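PDB 2RCY: pyrroline carboxylate reductase from Plasmodium falciparum, which binds NADP and probably catalyses the NADPH-dependent reduction of pyrroline-5-carboxylate to proline. Local coordinates for residues M2-G8 and I29-F35; L34-G38 and L55-C59; K85-C91 and K108-P114. All coordinates share one frame. Residues are numbered along the deposited sequence.

Contact 1. Residues M2-G8 and I29-F35; sequences MENIKLG and IKKENLF
Residues 2-8 run from an irregular N-terminal turn at Met2 to Asn4 into strand 7-10, while residues 29-35 pass from an extended pair, Ile29 and Lys30, through a 3-10 turn at 31-33 into strand 34-37. The strands are parallel neighbours, with Leu7 beside Leu34 (CA-CA 5.0 Å) and Gly8 beside Phe35 (CA-CA 4.6 Å). Leu7 bonds both ways: its N donates to Asn33 O at 2.9 Å and its O accepts from Phe35 N at 2.8 Å. Asn33 N donates to Lys30 O at 2.8 Å. Together with helix 14-26 these strands form the first beta-alpha-beta unit of the Rossmann-type nucleotide-binding domain. Ahead of the paired residues, Asn33 (chi1 m) points across and its ND2 donates to Glu3 O at 2.7 Å. Ile29, in the m,t rotamer, fills the space under the N-terminal turn: its CG1 lies 4.0 Å from Met2 CG (selenomethionine), and its CD1 lies 4.2 Å from Ile5 CD1 and 3.8 Å from Leu7 CD1. Phe35, with chi1 m, turns its ring edge to Lys6, CE1 lying 3.9 Å from Lys6 CB. On the far side of residues 6-8, strand 61-64 pairs with Lys6 and Gly8.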
loop_
_atom_site.group_PDB
_atom_site.type_symbol
_atom_site.label_atom_id
_atom_site.label_comp_id
_atom_site.label_asym_id
_atom_site.label_seq_id
_atom_site.Cartn_x
_atom_site.Cartn_y
_atom_site.Cartn_z
HETATM N N MSE A 2 -16.758 15.004 54.033
HETATM C CA MSE A 2 -15.874 15.628 53.048
HETATM C C MSE A 2 -16.361 17.039 52.725
HETATM O O MSE A 2 -15.753 17.756 51.925
HETATM C CB MSE A 2 -15.815 14.779 51.775
HETATM C CG MSE A 2 -14.614 15.059 50.886
HETATM SE SE MSE A 2 -14.118 13.534 49.790
HETATM C CE MSE A 2 -13.894 12.202 51.204
ATOM N N GLU A 3 -17.455 17.432 53.369
ATOM C CA GLU A 3 -18.117 18.710 53.112
ATOM C C GLU A 3 -17.292 19.913 53.573
ATOM O O GLU A 3 -17.486 21.025 53.079
ATOM C CB GLU A 3 -19.500 18.737 53.778
ATOM C CG GLU A 3 -20.454 17.624 53.334
ATOM C CD GLU A 3 -20.209 16.292 54.039
ATOM O OE1 GLU A 3 -19.420 16.247 55.008
ATOM O OE2 GLU A 3 -20.812 15.283 53.620
ATOM N N ASN A 4 -16.374 19.681 54.509
ATOM C CA ASN A 4 -15.575 20.753 55.107
ATOM C C ASN A 4 -14.261 21.082 54.403
ATOM O O ASN A 4 -13.798 22.223 54.460
ATOM C CB ASN A 4 -15.308 20.462 56.586
ATOM C CG ASN A 4 -16.523 20.708 57.454
ATOM O OD1 ASN A 4 -17.182 21.743 57.346
ATOM N ND2 ASN A 4 -16.822 19.756 58.326
ATOM N N ILE A 5 -13.659 20.086 53.754
ATOM C CA ILE A 5 -12.381 20.286 53.066
ATOM C C ILE A 5 -12.529 21.172 51.831
ATOM O O ILE A 5 -13.546 21.128 51.136
ATOM C CB ILE A 5 -11.674 18.956 52.682
ATOM C CG1 ILE A 5 -12.562 18.097 51.778
ATOM C CG2 ILE A 5 -11.241 18.194 53.934
ATOM C CD1 ILE A 5 -11.827 17.485 50.609
ATOM N N LYS A 6 -11.505 21.980 51.578
ATOM C CA LYS A 6 -11.531 22.938 50.482
ATOM C C LYS A 6 -10.762 22.400 49.280
ATOM O O LYS A 6 -9.582 22.052 49.387
ATOM C CB LYS A 6 -10.971 24.287 50.941
ATOM C CG LYS A 6 -11.640 24.830 52.198
ATOM C CD LYS A 6 -10.825 25.946 52.828
ATOM C CE LYS A 6 -11.248 26.197 54.267
ATOM N NZ LYS A 6 -10.866 25.071 55.170
ATOM N N LEU A 7 -11.450 22.322 48.144
ATOM C CA LEU A 7 -10.873 21.802 46.911
ATOM C C LEU A 7 -10.499 22.957 45.987
ATOM O O LEU A 7 -11.306 23.858 45.749
ATOM C CB LEU A 7 -11.867 20.869 46.211
ATOM C CG LEU A 7 -11.403 19.494 45.711
ATOM C CD1 LEU A 7 -12.484 18.858 44.847
ATOM C CD2 LEU A 7 -10.095 19.561 44.945
ATOM N N GLY A 8 -9.272 22.925 45.473
ATOM C CA GLY A 8 -8.775 23.978 44.592
ATOM C C GLY A 8 -8.319 23.464 43.241
ATOM O O GLY A 8 -7.562 22.498 43.159
ATOM N N ILE A 29 -18.903 17.832 48.452
ATOM C CA ILE A 29 -18.269 18.988 49.077
ATOM C C ILE A 29 -19.138 20.218 48.807
ATOM O O ILE A 29 -19.686 20.367 47.713
ATOM C CB ILE A 29 -16.834 19.227 48.533
ATOM C CG1 ILE A 29 -16.017 17.928 48.552
ATOM C CG2 ILE A 29 -16.127 20.315 49.337
ATOM C CD1 ILE A 29 -14.783 17.945 47.668
ATOM N N LYS A 30 -19.262 21.084 49.809
ATOM C CA LYS A 30 -20.091 22.288 49.714
ATOM C C LYS A 30 -19.616 23.241 48.617
ATOM O O LYS A 30 -18.414 23.380 48.382
ATOM C CB LYS A 30 -20.143 23.010 51.063
ATOM C CG LYS A 30 -20.919 22.258 52.130
ATOM C CD LYS A 30 -20.631 22.802 53.515
ATOM C CE LYS A 30 -21.357 21.992 54.576
ATOM N NZ LYS A 30 -20.912 22.347 55.948
ATOM N N LYS A 31 -20.576 23.889 47.957
ATOM C CA LYS A 31 -20.309 24.804 46.844
ATOM C C LYS A 31 -19.330 25.919 47.206
ATOM O O LYS A 31 -18.514 26.330 46.379
ATOM C CB LYS A 31 -21.619 25.404 46.325
ATOM N N GLU A 32 -19.415 26.398 48.446
ATOM C CA GLU A 32 -18.535 27.457 48.942
ATOM C C GLU A 32 -17.132 26.957 49.306
ATOM O O GLU A 32 -16.287 27.732 49.759
ATOM C CB GLU A 32 -19.175 28.205 50.125
ATOM C CG GLU A 32 -19.759 27.320 51.234
ATOM C CD GLU A 32 -21.195 26.882 50.965
ATOM O OE1 GLU A 32 -21.672 25.964 51.665
ATOM O OE2 GLU A 32 -21.848 27.450 50.061
ATOM N N ASN A 33 -16.895 25.663 49.099
ATOM C CA ASN A 33 -15.590 25.053 49.353
ATOM C C ASN A 33 -14.880 24.568 48.083
ATOM O O ASN A 33 -13.854 23.886 48.155
ATOM C CB ASN A 33 -15.716 23.919 50.379
ATOM C CG ASN A 33 -16.008 24.427 51.782
ATOM O OD1 ASN A 33 -15.760 25.591 52.104
ATOM N ND2 ASN A 33 -16.530 23.549 52.627
ATOM N N LEU A 34 -15.434 24.925 46.925
ATOM C CA LEU A 34 -14.794 24.654 45.641
ATOM C C LEU A 34 -14.215 25.938 45.055
ATOM O O LEU A 34 -14.937 26.916 44.839
ATOM C CB LEU A 34 -15.778 24.003 44.663
ATOM C CG LEU A 34 -15.802 22.473 44.564
ATOM C CD1 LEU A 34 -16.276 21.818 45.853
ATOM C CD2 LEU A 34 -16.678 22.034 43.400
ATOM N N PHE A 35 -12.906 25.925 44.808
ATOM C CA PHE A 35 -12.182 27.110 44.344
ATOM C C PHE A 35 -11.394 26.839 43.064
ATOM O O PHE A 35 -11.111 25.684 42.734
ATOM C CB PHE A 35 -11.235 27.625 45.438
ATOM C CG PHE A 35 -11.916 27.917 46.748
ATOM C CD1 PHE A 35 -11.932 26.966 47.765
ATOM C CD2 PHE A 35 -12.536 29.144 46.969
ATOM C CE1 PHE A 35 -12.558 27.230 48.981
ATOM C CE2 PHE A 35 -13.165 29.418 48.181
ATOM C CZ PHE A 35 -13.175 28.459 49.189
#

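Contact 2. Residues L34-G38 and L55-C59; sequences LFYYG and LARHC. With NAP (NADP nicotinamide-adenine-dinucleotide phosphate), chain G.
Beside the adenine end of the NADP pocket, strand 34-37 of the Rossmann-type domain is covered by the C-terminal part of helix 52-58. Residues 34-37 are in beta conformation; in the helical segment Cys59 N donates to Leu55 O at 3.0 Å. The nearest CA atoms, those of Tyr36 and Leu55, are 7.2 Å apart, and the segments meet through apolar and aromatic contacts. Phe35 and Tyr37 direct their CA-CB bonds toward the helix, Tyr36 away from it. Phe35 (chi1 m, chi2 96°) presents a ring face to the edge of His58 (chi1 t, chi2 77°) in an offset edge-to-face pair, planes at 87° and centroids 5.0 Å apart; Phe35 CZ approaches His58 NE2 to 3.6 Å. Cys59 (chi1 m) brings SG to 3.6 Å from Phe35 CD1, an oblique sulfur-aromatic contact. Leu55 (chi1 t) lays CD1 along the strand, 3.6 Å from both Tyr36 C and Tyr37 N and 4.2 Å from Tyr37 CB. Tyr36 OH hydrogen-bonds Lys42 N on the other side of the strand. Tyr37 starts toward the helix, but with chi1 t its ring leads away from it to the cofactor, CD2 lying 3.8 Å from NAP C2A, so that in this protein a tyrosine sits beside the adenine. A helix layered on one face of the parallel sheet is typical of the dinucleotide-binding Rossmann fold.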
loop_
_atom_site.group_PDB
_atom_site.type_symbol
_atom_site.label_atom_id
_atom_site.label_comp_id
_atom_site.label_asym_id
_atom_site.label_seq_id
_atom_site.Cartn_x
_atom_site.Cartn_y
_atom_site.Cartn_z
ATOM N N LEU A 34 -15.434 24.925 46.925
ATOM C CA LEU A 34 -14.794 24.654 45.641
ATOM C C LEU A 34 -14.215 25.938 45.055
ATOM O O LEU A 34 -14.937 26.916 44.839
ATOM C CB LEU A 34 -15.778 24.003 44.663
ATOM C CG LEU A 34 -15.802 22.473 44.564
ATOM C CD1 LEU A 34 -16.276 21.818 45.853
ATOM C CD2 LEU A 34 -16.678 22.034 43.400
ATOM N N PHE A 35 -12.906 25.925 44.808
ATOM C CA PHE A 35 -12.182 27.110 44.344
ATOM C C PHE A 35 -11.394 26.839 43.064
ATOM O O PHE A 35 -11.111 25.684 42.734
ATOM C CB PHE A 35 -11.235 27.625 45.438
ATOM C CG PHE A 35 -11.916 27.917 46.748
ATOM C CD1 PHE A 35 -11.932 26.966 47.765
ATOM C CD2 PHE A 35 -12.536 29.144 46.969
ATOM C CE1 PHE A 35 -12.558 27.230 48.981
ATOM C CE2 PHE A 35 -13.165 29.418 48.181
ATOM C CZ PHE A 35 -13.175 28.459 49.189
ATOM N N TYR A 36 -11.046 27.910 42.351
ATOM C CA TYR A 36 -10.249 27.812 41.127
ATOM C C TYR A 36 -9.458 29.090 40.838
ATOM O O TYR A 36 -9.806 30.171 41.321
ATOM C CB TYR A 36 -11.140 27.462 39.924
ATOM C CG TYR A 36 -11.761 28.658 39.231
ATOM C CD1 TYR A 36 -12.922 29.253 39.726
ATOM C CD2 TYR A 36 -11.189 29.193 38.074
ATOM C CE1 TYR A 36 -13.493 30.353 39.090
ATOM C CE2 TYR A 36 -11.752 30.291 37.431
ATOM C CZ TYR A 36 -12.903 30.865 37.943
ATOM O OH TYR A 36 -13.463 31.950 37.310
ATOM N N TYR A 37 -8.393 28.950 40.048
ATOM C CA TYR A 37 -7.699 30.097 39.459
ATOM C C TYR A 37 -7.339 29.856 37.995
ATOM O O TYR A 37 -6.964 28.750 37.606
ATOM C CB TYR A 37 -6.438 30.482 40.249
ATOM C CG TYR A 37 -5.551 31.471 39.507
ATOM C CD1 TYR A 37 -5.871 32.828 39.460
ATOM C CD2 TYR A 37 -4.411 31.041 38.827
ATOM C CE1 TYR A 37 -5.069 33.732 38.767
ATOM C CE2 TYR A 37 -3.603 31.936 38.135
ATOM C CZ TYR A 37 -3.938 33.279 38.109
ATOM O OH TYR A 37 -3.141 34.167 37.425
ATOM N N GLY A 38 -7.459 30.917 37.201
ATOM C CA GLY A 38 -6.978 30.947 35.826
ATOM C C GLY A 38 -6.576 32.365 35.461
ATOM O O GLY A 38 -6.998 33.315 36.127
ATOM N N LEU A 55 -4.555 30.069 46.405
ATOM C CA LEU A 55 -5.393 28.879 46.281
ATOM C C LEU A 55 -4.786 27.719 47.069
ATOM O O LEU A 55 -5.501 26.993 47.757
ATOM C CB LEU A 55 -5.571 28.499 44.805
ATOM C CG LEU A 55 -6.418 27.279 44.422
ATOM C CD1 LEU A 55 -7.079 27.500 43.075
ATOM C CD2 LEU A 55 -5.591 25.997 44.406
ATOM N N ALA A 56 -3.468 27.556 46.962
ATOM C CA ALA A 56 -2.753 26.486 47.657
ATOM C C ALA A 56 -2.677 26.728 49.163
ATOM O O ALA A 56 -2.650 25.779 49.948
ATOM C CB ALA A 56 -1.355 26.311 47.074
ATOM N N ARG A 57 -2.645 28.000 49.556
ATOM C CA ARG A 57 -2.574 28.386 50.966
ATOM C C ARG A 57 -3.919 28.229 51.675
ATOM O O ARG A 57 -3.965 28.034 52.891
ATOM C CB ARG A 57 -2.075 29.827 51.101
ATOM N N HIS A 58 -5.003 28.304 50.906
ATOM C CA HIS A 58 -6.358 28.230 51.452
ATOM C C HIS A 58 -6.919 26.808 51.429
ATOM O O HIS A 58 -7.464 26.335 52.430
ATOM C CB HIS A 58 -7.285 29.178 50.686
ATOM C CG HIS A 58 -8.648 29.315 51.290
ATOM N ND1 HIS A 58 -8.891 30.075 52.413
ATOM C CD2 HIS A 58 -9.843 28.799 50.919
ATOM C CE1 HIS A 58 -10.176 30.016 52.712
ATOM N NE2 HIS A 58 -10.776 29.249 51.821
ATOM N N CYS A 59 -6.776 26.136 50.288
ATOM C CA CYS A 59 -7.367 24.817 50.071
ATOM C C CYS A 59 -6.587 23.690 50.740
ATOM O O CYS A 59 -5.388 23.815 50.991
ATOM C CB CYS A 59 -7.514 24.544 48.575
ATOM S SG CYS A 59 -8.525 25.761 47.719
HETATM P PA NAP G . -6.603 23.468 28.305
HETATM O O1A NAP G . -8.046 23.413 27.871
HETATM O O2A NAP G . -5.621 24.290 27.505
HETATM O O5B NAP G . -6.566 23.919 29.851
HETATM C C5B NAP G . -5.507 24.693 30.407
HETATM C C4B NAP G . -6.129 25.805 31.240
HETATM O O4B NAP G . -5.199 26.299 32.207
HETATM C C3B NAP G . -6.547 26.984 30.374
HETATM O O3B NAP G . -7.960 27.180 30.491
HETATM C C2B NAP G . -5.790 28.183 30.914
HETATM O O2B NAP G . -6.629 29.331 31.041
HETATM C C1B NAP G . -5.287 27.725 32.277
HETATM N N9A NAP G . -3.962 28.294 32.645
HETATM C C8A NAP G . -3.000 28.723 31.812
HETATM N N7A NAP G . -1.948 29.166 32.536
HETATM C C5A NAP G . -2.256 29.007 33.838
HETATM C C6A NAP G . -1.581 29.275 35.025
HETATM N N6A NAP G . -0.338 29.812 35.004
HETATM N N1A NAP G . -2.180 28.993 36.205
HETATM C C2A NAP G . -3.413 28.461 36.244
HETATM N N3A NAP G . -4.084 28.193 35.113
HETATM C C4A NAP G . -3.527 28.455 33.900
HETATM O O3 NAP G . -6.033 21.966 28.401
HETATM P PN NAP G . -6.900 20.768 29.038
HETATM O O1N NAP G . -7.388 19.899 27.907
HETATM O O2N NAP G . -7.884 21.336 30.033
HETATM O O5D NAP G . -5.797 19.913 29.833
HETATM C C5D NAP G . -5.231 20.348 31.066
HETATM C C4D NAP G . -4.519 19.169 31.721
HETATM O O4D NAP G . -5.437 18.094 31.932
HETATM C C3D NAP G . -3.385 18.628 30.861
HETATM O O3D NAP G . -2.210 18.528 31.669
HETATM C C2D NAP G . -3.842 17.254 30.404
HETATM O O2D NAP G . -2.774 16.301 30.391
HETATM C C1D NAP G . -4.892 16.867 31.432
HETATM N N1N NAP G . -5.945 16.001 30.887
HETATM C C2N NAP G . -6.786 16.455 29.940
HETATM C C3N NAP G . -7.790 15.633 29.433
HETATM C C7N NAP G . -8.731 16.149 28.385
HETATM O O7N NAP G . -8.578 17.371 27.878
HETATM N N7N NAP G . -9.684 15.430 27.996
HETATM C C4N NAP G . -7.917 14.329 29.914
HETATM C C5N NAP G . -7.036 13.883 30.892
HETATM C C6N NAP G . -6.052 14.749 31.364
HETATM P P2B NAP G . -6.945 30.307 29.795
HETATM O O1X NAP G . -7.493 31.554 30.452
HETATM O O2X NAP G . -5.615 30.500 29.102
HETATM O O3X NAP G . -7.967 29.552 28.978
#

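Contact 3. Residues K85-C91 and K108-P114; sequences KLLISIC and KIVWVMP. With NAP (NADP nicotinamide-adenine-dinucleotide phosphate), chain G.
Strands 86-89 and 108-113 run side by side in parallel, their axes 4.7 Å apart at closest approach and inclined at 28°. The register pairs Leu87 with Ile109, Ile88 with Val110 and Ser89 with Trp111. Leu87 N donates to Lys108 O and Val110 N to Leu87 O, both at 3.0 Å; Ser89 N to Val110 O and Val112 N to Ser89 O follow at 2.9 Å. On the face bearing Ile88 and Val110, branched side chains interlock: Val110 CG1 sits between its neighbours, 4.0 Å from Leu86 CD1 and 3.6 Å from Ile88 CG2, while Ile88 CD1 reaches 3.9 Å from Val112 CG2. Phe145 of helix 135-146 packs on Ile88 and Val112. On the other face, small Ser89 leaves room for the Trp111 indole; chi1 t with chi2 29° swings it along the strands, so that CD1 lies 3.1 Å from Ser89 O and NE1 donates to Cys91 O at 2.8 Å. Beyond the strands, the Pro114 ring fits against Ile90, CG lying 3.7 Å from Ile90 CG2. Here the C-terminal ends of the two segments border NADP: Ile90 O is 3.3 Å from NAP C1D, and NAP C5N is 3.3 Å from Pro114 O and 3.6 Å from Met113 SE (selenomethionine). C-terminal ends of parallel strands bordering the nicotinamide and its ribose, in a beta-alpha-beta unit completed by helix 96-103, are typical of Rossmann-type dehydrogenases.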
loop_
_atom_site.group_PDB
_atom_site.type_symbol
_atom_site.label_atom_id
_atom_site.label_comp_id
_atom_site.label_asym_id
_atom_site.label_seq_id
_atom_site.Cartn_x
_atom_site.Cartn_y
_atom_site.Cartn_z
ATOM N N LYS A 85 -0.408 19.319 53.033
ATOM C CA LYS A 85 -1.558 19.324 52.127
ATOM C C LYS A 85 -1.432 18.283 51.014
ATOM O O LYS A 85 -0.329 17.833 50.693
ATOM C CB LYS A 85 -1.760 20.722 51.538
ATOM C CG LYS A 85 -1.976 21.793 52.596
ATOM C CD LYS A 85 -2.382 23.114 51.990
ATOM C CE LYS A 85 -2.715 24.117 53.078
ATOM N NZ LYS A 85 -3.468 25.279 52.542
ATOM N N LEU A 86 -2.570 17.902 50.437
ATOM C CA LEU A 86 -2.600 16.903 49.371
ATOM C C LEU A 86 -2.624 17.545 47.987
ATOM O O LEU A 86 -3.518 18.331 47.667
ATOM C CB LEU A 86 -3.795 15.956 49.546
ATOM C CG LEU A 86 -3.911 14.758 48.594
ATOM C CD1 LEU A 86 -2.848 13.707 48.887
ATOM C CD2 LEU A 86 -5.298 14.147 48.680
ATOM N N LEU A 87 -1.626 17.203 47.177
ATOM C CA LEU A 87 -1.554 17.655 45.795
ATOM C C LEU A 87 -1.952 16.525 44.853
ATOM O O LEU A 87 -1.327 15.461 44.846
ATOM C CB LEU A 87 -0.142 18.149 45.461
ATOM C CG LEU A 87 0.152 18.576 44.018
ATOM C CD1 LEU A 87 -0.485 19.922 43.692
ATOM C CD2 LEU A 87 1.652 18.614 43.773
ATOM N N ILE A 88 -3.004 16.758 44.070
ATOM C CA ILE A 88 -3.408 15.804 43.037
ATOM C C ILE A 88 -3.129 16.394 41.652
ATOM O O ILE A 88 -3.522 17.524 41.355
ATOM C CB ILE A 88 -4.888 15.283 43.214
ATOM C CG1 ILE A 88 -5.884 15.995 42.296
ATOM C CG2 ILE A 88 -5.342 15.348 44.673
ATOM C CD1 ILE A 88 -6.255 15.196 41.070
ATOM N N SER A 89 -2.420 15.632 40.825
ATOM C CA SER A 89 -2.063 16.081 39.482
ATOM C C SER A 89 -2.802 15.278 38.422
ATOM O O SER A 89 -2.803 14.045 38.455
ATOM C CB SER A 89 -0.549 15.980 39.265
ATOM O OG SER A 89 -0.185 16.448 37.979
ATOM N N ILE A 90 -3.438 15.984 37.491
ATOM C CA ILE A 90 -4.111 15.343 36.357
ATOM C C ILE A 90 -3.327 15.520 35.053
ATOM O O ILE A 90 -3.802 15.139 33.980
ATOM C CB ILE A 90 -5.590 15.810 36.186
ATOM C CG1 ILE A 90 -5.671 17.309 35.875
ATOM C CG2 ILE A 90 -6.418 15.442 37.418
ATOM C CD1 ILE A 90 -6.962 17.736 35.207
ATOM N N CYS A 91 -2.127 16.088 35.164
ATOM C CA CYS A 91 -1.254 16.329 34.015
ATOM C C CYS A 91 -0.826 15.031 33.342
ATOM O O CYS A 91 -0.384 14.092 34.006
ATOM C CB CYS A 91 -0.020 17.135 34.427
ATOM S SG CYS A 91 -0.356 18.849 34.885
ATOM N N LYS A 108 2.844 15.415 49.748
ATOM C CA LYS A 108 1.896 14.347 49.435
ATOM C C LYS A 108 1.434 14.478 47.983
ATOM O O LYS A 108 0.677 15.395 47.636
ATOM C CB LYS A 108 0.694 14.390 50.386
ATOM C CG LYS A 108 1.009 13.993 51.821
ATOM C CD LYS A 108 -0.204 14.174 52.722
ATOM C CE LYS A 108 0.013 13.550 54.097
ATOM N NZ LYS A 108 1.054 14.259 54.894
ATOM N N ILE A 109 1.902 13.561 47.138
ATOM C CA ILE A 109 1.646 13.636 45.698
ATOM C C ILE A 109 0.904 12.407 45.181
ATOM O O ILE A 109 1.357 11.270 45.346
ATOM C CB ILE A 109 2.956 13.853 44.889
ATOM C CG1 ILE A 109 3.690 15.107 45.380
ATOM C CG2 ILE A 109 2.658 13.966 43.391
ATOM C CD1 ILE A 109 5.186 15.085 45.147
ATOM N N VAL A 110 -0.242 12.655 44.556
ATOM C CA VAL A 110 -1.029 11.606 43.913
ATOM C C VAL A 110 -1.327 11.995 42.458
ATOM O O VAL A 110 -1.774 13.110 42.182
ATOM C CB VAL A 110 -2.321 11.258 44.729
ATOM C CG1 VAL A 110 -3.137 12.503 45.045
ATOM C CG2 VAL A 110 -3.170 10.219 44.014
ATOM N N TRP A 111 -1.049 11.076 41.538
ATOM C CA TRP A 111 -1.238 11.323 40.111
ATOM C C TRP A 111 -2.496 10.627 39.592
ATOM O O TRP A 111 -2.523 9.407 39.427
ATOM C CB TRP A 111 0.012 10.893 39.330
ATOM C CG TRP A 111 -0.054 11.096 37.836
ATOM C CD1 TRP A 111 -0.773 12.041 37.159
ATOM C CD2 TRP A 111 0.663 10.353 36.844
ATOM N NE1 TRP A 111 -0.566 11.917 35.807
ATOM C CE2 TRP A 111 0.313 10.891 35.585
ATOM C CE3 TRP A 111 1.558 9.275 36.893
ATOM C CZ2 TRP A 111 0.831 10.390 34.386
ATOM C CZ3 TRP A 111 2.072 8.779 35.700
ATOM C CH2 TRP A 111 1.706 9.337 34.465
ATOM N N VAL A 112 -3.532 11.424 39.342
ATOM C CA VAL A 112 -4.827 10.919 38.890
ATOM C C VAL A 112 -5.021 11.209 37.402
ATOM O O VAL A 112 -4.746 12.316 36.936
ATOM C CB VAL A 112 -5.995 11.548 39.703
ATOM C CG1 VAL A 112 -7.338 10.945 39.298
ATOM C CG2 VAL A 112 -5.769 11.373 41.200
HETATM N N MSE A 113 -5.490 10.206 36.664
HETATM C CA MSE A 113 -5.787 10.369 35.246
HETATM C C MSE A 113 -7.290 10.242 34.978
HETATM O O MSE A 113 -7.835 9.137 35.004
HETATM C CB MSE A 113 -4.977 9.378 34.402
HETATM C CG MSE A 113 -5.092 9.568 32.893
HETATM SE SE MSE A 113 -4.816 11.404 32.284
HETATM C CE MSE A 113 -3.081 11.774 33.099
ATOM N N PRO A 114 -7.963 11.384 34.742
ATOM C CA PRO A 114 -9.397 11.442 34.480
ATOM C C PRO A 114 -9.759 11.465 32.993
ATOM O O PRO A 114 -8.876 11.440 32.135
ATOM C CB PRO A 114 -9.788 12.774 35.118
ATOM C CG PRO A 114 -8.562 13.644 34.952
ATOM C CD PRO A 114 -7.369 12.735 34.751
HETATM P PA NAP G . -6.603 23.468 28.305
HETATM O O1A NAP G . -8.046 23.413 27.871
HETATM O O2A NAP G . -5.621 24.290 27.505
HETATM O O5B NAP G . -6.566 23.919 29.851
HETATM C C5B NAP G . -5.507 24.693 30.407
HETATM C C4B NAP G . -6.129 25.805 31.240
HETATM O O4B NAP G . -5.199 26.299 32.207
HETATM C C3B NAP G . -6.547 26.984 30.374
HETATM O O3B NAP G . -7.960 27.180 30.491
HETATM C C2B NAP G . -5.790 28.183 30.914
HETATM O O2B NAP G . -6.629 29.331 31.041
HETATM C C1B NAP G . -5.287 27.725 32.277
HETATM N N9A NAP G . -3.962 28.294 32.645
HETATM C C8A NAP G . -3.000 28.723 31.812
HETATM N N7A NAP G . -1.948 29.166 32.536
HETATM C C5A NAP G . -2.256 29.007 33.838
HETATM C C6A NAP G . -1.581 29.275 35.025
HETATM N N6A NAP G . -0.338 29.812 35.004
HETATM N N1A NAP G . -2.180 28.993 36.205
HETATM C C2A NAP G . -3.413 28.461 36.244
HETATM N N3A NAP G . -4.084 28.193 35.113
HETATM C C4A NAP G . -3.527 28.455 33.900
HETATM O O3 NAP G . -6.033 21.966 28.401
HETATM P PN NAP G . -6.900 20.768 29.038
HETATM O O1N NAP G . -7.388 19.899 27.907
HETATM O O2N NAP G . -7.884 21.336 30.033
HETATM O O5D NAP G . -5.797 19.913 29.833
HETATM C C5D NAP G . -5.231 20.348 31.066
HETATM C C4D NAP G . -4.519 19.169 31.721
HETATM O O4D NAP G . -5.437 18.094 31.932
HETATM C C3D NAP G . -3.385 18.628 30.861
HETATM O O3D NAP G . -2.210 18.528 31.669
HETATM C C2D NAP G . -3.842 17.254 30.404
HETATM O O2D NAP G . -2.774 16.301 30.391
HETATM C C1D NAP G . -4.892 16.867 31.432
HETATM N N1N NAP G . -5.945 16.001 30.887
HETATM C C2N NAP G . -6.786 16.455 29.940
HETATM C C3N NAP G . -7.790 15.633 29.433
HETATM C C7N NAP G . -8.731 16.149 28.385
HETATM O O7N NAP G . -8.578 17.371 27.878
HETATM N N7N NAP G . -9.684 15.430 27.996
HETATM C C4N NAP G . -7.917 14.329 29.914
HETATM C C5N NAP G . -7.036 13.883 30.892
HETATM C C6N NAP G . -6.052 14.749 31.364
HETATM P P2B NAP G . -6.945 30.307 29.795
HETATM O O1X NAP G . -7.493 31.554 30.452
HETATM O O2X NAP G . -5.615 30.500 29.102
HETATM O O3X NAP G . -7.967 29.552 28.978
HETATM O O HOH W 1 2.242 17.844 51.387
#

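Overall arrangement
All three contacts draw on one sheet. Contacts 1 and 2 share Leu34 and Phe35 and touch directly, Gly8 CA lying 3.6 Å from Cys59 SG, whereas contacts 1 and 3 are about 6 Å apart at their nearest atoms. Contact 3 is buried, and its centre is about 13 Å from that of the chain; the other two, each about 21 Å out, are partly buried. Backbone hydrogen bonds join the strands of contacts 1 and 3, but aromatic and apolar side chains join helix to strand in contact 2. Lys85 links contacts 2 and 3, its NZ bonding Ala56 O and Cys59 O. Contacts 2 and 3 reach opposite ends of NADP, adenine and nicotinamide.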